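Long-range contacts in Slr0280 protein (Synechocystis sp., PDB 5H3K), which is of unknown function but carries a phosphodiester glycosidase (NAGPA-family) domain, so it may cleave phosphodiester-linked sugars: residues 161-166 with 262-267; 307-312 with 603-608; 336-341 with 582-587. One frame throughout, in Å; residues are numbered along the deposited sequence.

From the N terminus, contact 1 comes first: segment 161-166 meets 262-267, pairing the two inner strands of a four-stranded antiparallel sheet and closing a loop of 95 residues. Only after it has closed does the chain enter contact 2, where 307-312 pairs with 603-608 near the C terminus across 290 residues. Contact 3, 336-341 with 582-587, nests inside that long loop. Contacts 2 and 3 belong to one sheet, since strand 600-609 lies between strands 307-313 and 336-339; Val607 N sits 2.7 Å from Val336 O. Contact 1 is a separate element, its nearest atoms about 14 Å from contact 3 and about 23 Å from contact 2.

Contact 1 (161-166 with 262-267); sequences QSWGER and DARADA
The inner strands 164-171 and 258-264 of a four-stranded antiparallel sheet meet here, just after the turn that leads out of strand 153-161. Glu165 and Ala263 form the hydrogen-bonded pair; the bond from Ala263 N to Glu165 O is almost straight at 2.8 Å, while its counterpart is longer. Trp163, in the turn, lays its indole against two side chains of the other segment. Over one face the guanidinium of Arg264 lies nearly flat, planes 15° apart, with CZ 3.8 Å from the centroid of the five-membered ring of Trp163, a cation-pi stack. Arg264 starts from the crowded position between N and carbonyl carbon (chi1 63°) and bends at chi3; its NE and NH2 grip Asp266 side-on, one to each oxygen, which helps to fix the guanidinium. CB of Gln161 lies on the opposite indole face. At the far rim of the six-membered ring, Trp163 CH2 comes within 3.1 Å of Asp262 OD1. That carboxylate is taken side-on by Arg166, whose CG is anti to its backbone N (chi1 161°). Both carboxylate oxygens offer syn lone pairs: Arg166 NE reaches Asp262 OD1 at 2.6 Å, and Arg166 NH2 points straight at Asp262 OD2 at 3.0 Å.

Contact 2 (307-312 with 603-608); sequences ISLRPL and NAIGVF
Six backbone hydrogen bonds join 307-312 to 603-608, two in each of the pairs Ser308-Phe608, Arg310-Gly606 and Leu312-Ala604. All are short; the straightest runs from Phe608 N to Ser308 O at 2.8 Å, while the one from Ala604 N to Leu312 O is the most bent, at 145°. Between these pairs, CA-H groups also lean on carbonyls, as Leu309 CA does on Gly606 O at 3.1 Å. Pro311, which has no N-H to give, falls at a non-hydrogen-bonded position opposite Ile605, so the ladder passes it unbroken. The pairing is a regular antiparallel one in an antiparallel sheet, where strand 600-609 lies between 307-313 and 336-339; segment 603-608 lies within the phosphodiester glycosidase family region.

Apolar contacts divide between the two faces. On the face of Leu309 and Val607, these two side chains run side by side, Leu309 CG 3.9 Å from Val607 CG2, and the Leu309 and Ile605 side chains cross obliquely, CD2 of the first against CG2 of the second. On the other face Leu312 and Phe608 reach toward each other tip to tip: both have CG anti to the carbonyl carbon, and Leu312 CD2 meets Phe608 CZ at the ring edge, in its plane, at 3.8 Å. Gly606, two residues before Phe608 and on the same face, has no side chain, and Leu312 CD1 passes 3.9 Å from Gly606 CA. Helix 325-331 lies against this face, Ile328 touching Leu312 and Leu325 touching Ala604.

The polar side chains find partners mostly beyond the two strands. Arg310 bends at chi2 (-66°) so that NH1 turns back to Leu309 O, 2.9 Å away, while NH2 makes a salt bridge with Asp375 and a hydrogen bond with Gln357. Ser308 OG lies 2.6 Å from a water.

Contact 3 (336-341 with 582-587); sequences VAINAG and TSLALG
Strand 336-339 pairs antiparallel with strand 584-586 in the sheet that also holds strand 600-609, here deep in the protein. Val336 opens the pairing opposite Leu586, a non-hydrogen-bonded position. Its CG2 touches Leu586 CD1 at 3.7 Å, the two side chains lying side by side and pointing the same way. The other branch, CG1, anti to the backbone N (chi1 -158°), sits 3.4 Å from Ala585 O. Ala337 faces Ala585 across a hydrogen-bonded pair, and the shorter and straighter of the two bonds runs from Ala585 N nearly along the C=O axis of Ala337, 2.8 Å to the oxygen. On this face the two methyls meet helix 325-331, Ala337 and Ala585 both touching Leu325.

Ile338 returns to the face of Val336. Leu584, its CG anti to the backbone N, turns CD1 back toward the neighbouring strand, where it lies 3.4 Å from Ala337 O and also touches Ile338 CB. Leu544 of strand 542-547 packs against Val336 and Ile338 on this side.

At Asn339 the pattern changes, because a side chain takes over from the backbone. Its N still donates to Ser583 O, nearly along the C=O axis, but the return bond goes to the carboxamide. CG stands in the crowded position between N and the carbonyl carbon (chi1 72°), which folds the amide over toward Thr582 and Ser583. Ser532 OG also bonds to Asn339 OD1, and Asn339 ND2 gives to Asp577 O, so both ends of the buried amide are held. Ser583 N reaches Asn339 OD1 at 3.0 Å from well above the carbonyl plane, 53° out of it.

Contact 1 (161-166 with 262-267)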
# COMPACT_ATOMS: atom_id res chain seq x y z
N GLN A 161 23.21 -0.69 26.34
CA GLN A 161 24.09 -1.25 25.32
C GLN A 161 24.67 -0.09 24.54
O GLN A 161 24.31 1.06 24.79
CB GLN A 161 23.33 -2.18 24.37
CG GLN A 161 22.52 -3.28 25.06
CD GLN A 161 23.39 -4.39 25.65
OE1 GLN A 161 24.18 -5.02 24.94
NE2 GLN A 161 23.24 -4.63 26.94
N SER A 162 25.56 -0.37 23.59
CA SER A 162 26.19 0.69 22.80
C SER A 162 25.15 1.48 22.01
O SER A 162 25.27 2.70 21.86
CB SER A 162 27.24 0.10 21.85
OG SER A 162 26.65 -0.76 20.90
N TRP A 163 24.13 0.79 21.53
CA TRP A 163 23.15 1.39 20.63
C TRP A 163 21.82 1.78 21.29
O TRP A 163 20.92 2.29 20.61
CB TRP A 163 22.88 0.45 19.46
CG TRP A 163 22.99 -0.99 19.83
CD1 TRP A 163 23.99 -1.85 19.47
CD2 TRP A 163 22.07 -1.74 20.62
NE1 TRP A 163 23.74 -3.11 20.00
CE2 TRP A 163 22.57 -3.06 20.70
CE3 TRP A 163 20.87 -1.43 21.26
CZ2 TRP A 163 21.91 -4.07 21.40
CZ3 TRP A 163 20.21 -2.44 21.95
CH2 TRP A 163 20.73 -3.73 22.02
N GLY A 164 21.70 1.53 22.58
CA GLY A 164 20.49 1.89 23.30
C GLY A 164 20.30 1.07 24.55
O GLY A 164 21.16 1.04 25.43
N GLU A 165 19.15 0.40 24.66
CA GLU A 165 18.87 -0.41 25.83
C GLU A 165 18.20 -1.72 25.45
O GLU A 165 17.55 -1.82 24.40
CB GLU A 165 18.00 0.34 26.83
CG GLU A 165 18.69 1.48 27.54
CD GLU A 165 17.73 2.26 28.42
OE1 GLU A 165 17.33 3.37 28.02
OE2 GLU A 165 17.38 1.74 29.50
N ARG A 166 18.34 -2.71 26.32
CA ARG A 166 17.81 -4.03 26.04
C ARG A 166 16.97 -4.50 27.21
O ARG A 166 17.33 -4.31 28.37
CB ARG A 166 18.97 -5.01 25.81
CG ARG A 166 18.59 -6.47 25.96
CD ARG A 166 19.74 -7.35 25.48
NE ARG A 166 19.86 -7.34 24.02
CZ ARG A 166 20.88 -7.84 23.33
NH1 ARG A 166 21.91 -8.38 23.97
NH2 ARG A 166 20.87 -7.79 22.01
N ASP A 262 15.25 -5.02 21.98
CA ASP A 262 16.27 -3.99 21.87
C ASP A 262 15.64 -2.66 21.42
O ASP A 262 14.87 -2.63 20.45
CB ASP A 262 17.37 -4.41 20.90
CG ASP A 262 18.15 -5.62 21.39
OD1 ASP A 262 18.37 -5.73 22.61
OD2 ASP A 262 18.56 -6.45 20.56
N ALA A 263 15.96 -1.58 22.13
CA ALA A 263 15.54 -0.24 21.71
C ALA A 263 16.72 0.47 21.08
O ALA A 263 17.74 0.70 21.73
CB ALA A 263 15.00 0.55 22.90
N ARG A 264 16.60 0.82 19.80
CA ARG A 264 17.70 1.44 19.07
C ARG A 264 17.17 2.25 17.89
O ARG A 264 16.04 2.05 17.44
CB ARG A 264 18.70 0.37 18.59
CG ARG A 264 18.11 -0.64 17.61
CD ARG A 264 19.02 -1.85 17.39
NE ARG A 264 20.34 -1.46 16.90
CZ ARG A 264 21.37 -2.29 16.79
NH1 ARG A 264 21.23 -3.57 17.12
NH2 ARG A 264 22.53 -1.85 16.35
N ALA A 265 18.00 3.16 17.37
CA ALA A 265 17.60 4.02 16.26
C ALA A 265 17.90 3.39 14.89
O ALA A 265 17.25 3.71 13.90
CB ALA A 265 18.26 5.38 16.37
N ASP A 266 18.88 2.50 14.83
CA ASP A 266 19.23 1.88 13.55
C ASP A 266 18.53 0.52 13.36
O ASP A 266 19.13 -0.54 13.52
CB ASP A 266 20.75 1.74 13.40
CG ASP A 266 21.39 1.03 14.58
OD1 ASP A 266 20.87 1.15 15.71
OD2 ASP A 266 22.42 0.35 14.38
N ALA A 267 17.25 0.59 12.98
CA ALA A 267 16.40 -0.59 12.86
C ALA A 267 15.39 -0.25 11.78
O ALA A 267 15.17 0.93 11.50
CB ALA A 267 15.68 -0.86 14.18
O HOH W 1 20.67 3.58 18.57

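Contact 2 (307-312 with 603-608)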
# COMPACT_ATOMS: atom_id res chain seq x y z
N ILE A 307 2.11 -12.37 -13.82
CA ILE A 307 2.17 -11.15 -13.01
C ILE A 307 1.50 -9.99 -13.72
O ILE A 307 1.78 -9.73 -14.90
CB ILE A 307 3.61 -10.75 -12.64
CG1 ILE A 307 4.19 -11.76 -11.64
CG2 ILE A 307 3.65 -9.33 -12.06
CD1 ILE A 307 5.46 -11.29 -10.96
N SER A 308 0.61 -9.29 -13.02
CA SER A 308 -0.00 -8.09 -13.56
C SER A 308 -0.08 -7.04 -12.47
O SER A 308 0.01 -7.37 -11.28
CB SER A 308 -1.40 -8.37 -14.14
OG SER A 308 -2.26 -8.96 -13.17
N LEU A 309 -0.21 -5.78 -12.88
CA LEU A 309 -0.44 -4.70 -11.94
C LEU A 309 -1.76 -4.02 -12.27
O LEU A 309 -2.13 -3.88 -13.45
CB LEU A 309 0.71 -3.68 -11.94
CG LEU A 309 2.00 -4.04 -11.20
CD1 LEU A 309 2.75 -5.11 -11.95
CD2 LEU A 309 2.89 -2.81 -11.04
N ARG A 310 -2.48 -3.61 -11.24
CA ARG A 310 -3.73 -2.86 -11.40
C ARG A 310 -3.82 -1.78 -10.35
O ARG A 310 -3.50 -2.02 -9.19
CB ARG A 310 -4.95 -3.77 -11.21
CG ARG A 310 -5.21 -4.76 -12.36
CD ARG A 310 -5.60 -4.04 -13.65
NE ARG A 310 -5.92 -4.99 -14.70
CZ ARG A 310 -5.03 -5.50 -15.55
NH1 ARG A 310 -3.76 -5.15 -15.47
NH2 ARG A 310 -5.42 -6.38 -16.47
N PRO A 311 -4.30 -0.59 -10.74
CA PRO A 311 -4.68 0.38 -9.72
C PRO A 311 -5.91 -0.13 -8.98
O PRO A 311 -6.80 -0.74 -9.60
CB PRO A 311 -5.00 1.65 -10.52
CG PRO A 311 -5.34 1.17 -11.89
CD PRO A 311 -4.60 -0.13 -12.11
N LEU A 312 -5.96 0.12 -7.68
CA LEU A 312 -7.05 -0.38 -6.86
C LEU A 312 -7.61 0.78 -6.08
O LEU A 312 -6.85 1.51 -5.42
CB LEU A 312 -6.51 -1.43 -5.89
CG LEU A 312 -5.82 -2.66 -6.49
CD1 LEU A 312 -5.33 -3.55 -5.35
CD2 LEU A 312 -6.78 -3.41 -7.39
N ASN A 603 -6.40 5.23 -3.05
CA ASN A 603 -6.08 4.22 -4.05
C ASN A 603 -4.66 3.69 -3.93
O ASN A 603 -3.80 4.26 -3.23
CB ASN A 603 -6.35 4.76 -5.46
CG ASN A 603 -5.60 6.06 -5.77
OD1 ASN A 603 -4.39 6.05 -6.07
ND2 ASN A 603 -6.32 7.17 -5.74
N ALA A 604 -4.40 2.60 -4.64
CA ALA A 604 -3.14 1.90 -4.52
C ALA A 604 -2.72 1.35 -5.87
O ALA A 604 -3.51 1.32 -6.82
CB ALA A 604 -3.31 0.76 -3.53
N ILE A 605 -1.47 0.93 -5.97
CA ILE A 605 -1.07 0.09 -7.09
C ILE A 605 -0.93 -1.31 -6.53
O ILE A 605 -0.19 -1.53 -5.57
CB ILE A 605 0.25 0.56 -7.71
CG1 ILE A 605 0.07 1.94 -8.37
CG2 ILE A 605 0.78 -0.43 -8.76
CD1 ILE A 605 1.39 2.61 -8.78
N GLY A 606 -1.65 -2.27 -7.12
CA GLY A 606 -1.64 -3.65 -6.66
C GLY A 606 -0.94 -4.56 -7.65
O GLY A 606 -0.99 -4.36 -8.86
N VAL A 607 -0.25 -5.58 -7.12
CA VAL A 607 0.42 -6.58 -7.93
C VAL A 607 -0.32 -7.91 -7.75
O VAL A 607 -0.62 -8.33 -6.63
CB VAL A 607 1.88 -6.76 -7.49
CG1 VAL A 607 2.58 -7.83 -8.35
CG2 VAL A 607 2.63 -5.43 -7.60
N PHE A 608 -0.62 -8.56 -8.87
CA PHE A 608 -1.37 -9.81 -8.83
C PHE A 608 -0.54 -10.91 -9.48
O PHE A 608 0.16 -10.67 -10.47
CB PHE A 608 -2.71 -9.63 -9.54
CG PHE A 608 -3.64 -8.68 -8.82
CD1 PHE A 608 -3.55 -7.31 -9.02
CD2 PHE A 608 -4.56 -9.17 -7.91
CE1 PHE A 608 -4.41 -6.44 -8.34
CE2 PHE A 608 -5.41 -8.31 -7.22
CZ PHE A 608 -5.33 -6.95 -7.44
O HOH W 2 -2.08 -11.54 -13.01

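Contact 3 (336-341 with 582-587)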
# COMPACT_ATOMS: atom_id res chain seq x y z
N VAL A 336 0.88 -7.85 -3.62
CA VAL A 336 1.64 -6.68 -3.15
C VAL A 336 0.81 -5.44 -3.42
O VAL A 336 0.10 -5.37 -4.43
CB VAL A 336 3.01 -6.50 -3.90
CG1 VAL A 336 3.98 -5.65 -3.06
CG2 VAL A 336 3.66 -7.85 -4.22
N ALA A 337 0.88 -4.44 -2.55
CA ALA A 337 0.26 -3.16 -2.86
C ALA A 337 1.02 -2.04 -2.20
O ALA A 337 1.60 -2.22 -1.13
CB ALA A 337 -1.21 -3.14 -2.41
N ILE A 338 1.04 -0.88 -2.86
CA ILE A 338 1.59 0.33 -2.25
C ILE A 338 0.55 1.43 -2.42
O ILE A 338 -0.19 1.46 -3.41
CB ILE A 338 2.96 0.72 -2.85
CG1 ILE A 338 3.63 1.81 -2.00
CG2 ILE A 338 2.83 1.13 -4.32
CD1 ILE A 338 5.07 2.12 -2.42
N ASN A 339 0.43 2.31 -1.44
CA ASN A 339 -0.43 3.48 -1.59
C ASN A 339 0.03 4.30 -2.79
O ASN A 339 1.23 4.32 -3.15
CB ASN A 339 -0.36 4.35 -0.33
CG ASN A 339 0.95 5.08 -0.22
OD1 ASN A 339 1.99 4.47 0.06
ND2 ASN A 339 0.94 6.39 -0.47
N ALA A 340 -0.91 4.97 -3.45
CA ALA A 340 -0.59 5.58 -4.74
C ALA A 340 -0.96 7.06 -4.86
O ALA A 340 -0.16 7.94 -4.52
CB ALA A 340 -1.19 4.74 -5.91
N GLY A 341 -2.15 7.36 -5.37
CA GLY A 341 -2.46 8.72 -5.77
C GLY A 341 -2.87 9.69 -4.66
O GLY A 341 -3.35 9.29 -3.60
N THR A 582 1.91 6.72 3.38
CA THR A 582 2.90 5.71 2.95
C THR A 582 2.62 4.37 3.62
O THR A 582 2.56 4.28 4.84
CB THR A 582 4.35 6.16 3.22
OG1 THR A 582 4.67 7.26 2.35
CG2 THR A 582 5.33 5.01 2.94
N SER A 583 2.47 3.32 2.81
CA SER A 583 2.23 1.98 3.32
C SER A 583 2.43 0.96 2.19
O SER A 583 2.00 1.18 1.05
CB SER A 583 0.83 1.89 3.93
OG SER A 583 -0.09 2.71 3.20
N LEU A 584 3.10 -0.13 2.51
CA LEU A 584 3.49 -1.13 1.53
C LEU A 584 3.11 -2.49 2.09
O LEU A 584 3.62 -2.88 3.15
CB LEU A 584 5.00 -1.05 1.28
CG LEU A 584 5.71 -2.11 0.44
CD1 LEU A 584 5.03 -2.22 -0.91
CD2 LEU A 584 7.18 -1.73 0.27
N ALA A 585 2.21 -3.21 1.41
CA ALA A 585 1.70 -4.48 1.92
C ALA A 585 2.17 -5.65 1.07
O ALA A 585 2.20 -5.56 -0.15
CB ALA A 585 0.15 -4.48 1.99
N LEU A 586 2.54 -6.75 1.73
CA LEU A 586 2.96 -7.95 1.04
C LEU A 586 2.26 -9.13 1.69
O LEU A 586 2.35 -9.31 2.91
CB LEU A 586 4.49 -8.12 1.11
CG LEU A 586 5.06 -9.39 0.45
CD1 LEU A 586 4.88 -9.32 -1.06
CD2 LEU A 586 6.53 -9.61 0.83
N GLY A 587 1.56 -9.93 0.89
CA GLY A 587 0.74 -11.00 1.43
C GLY A 587 -0.28 -10.48 2.43
O GLY A 587 -0.57 -11.14 3.43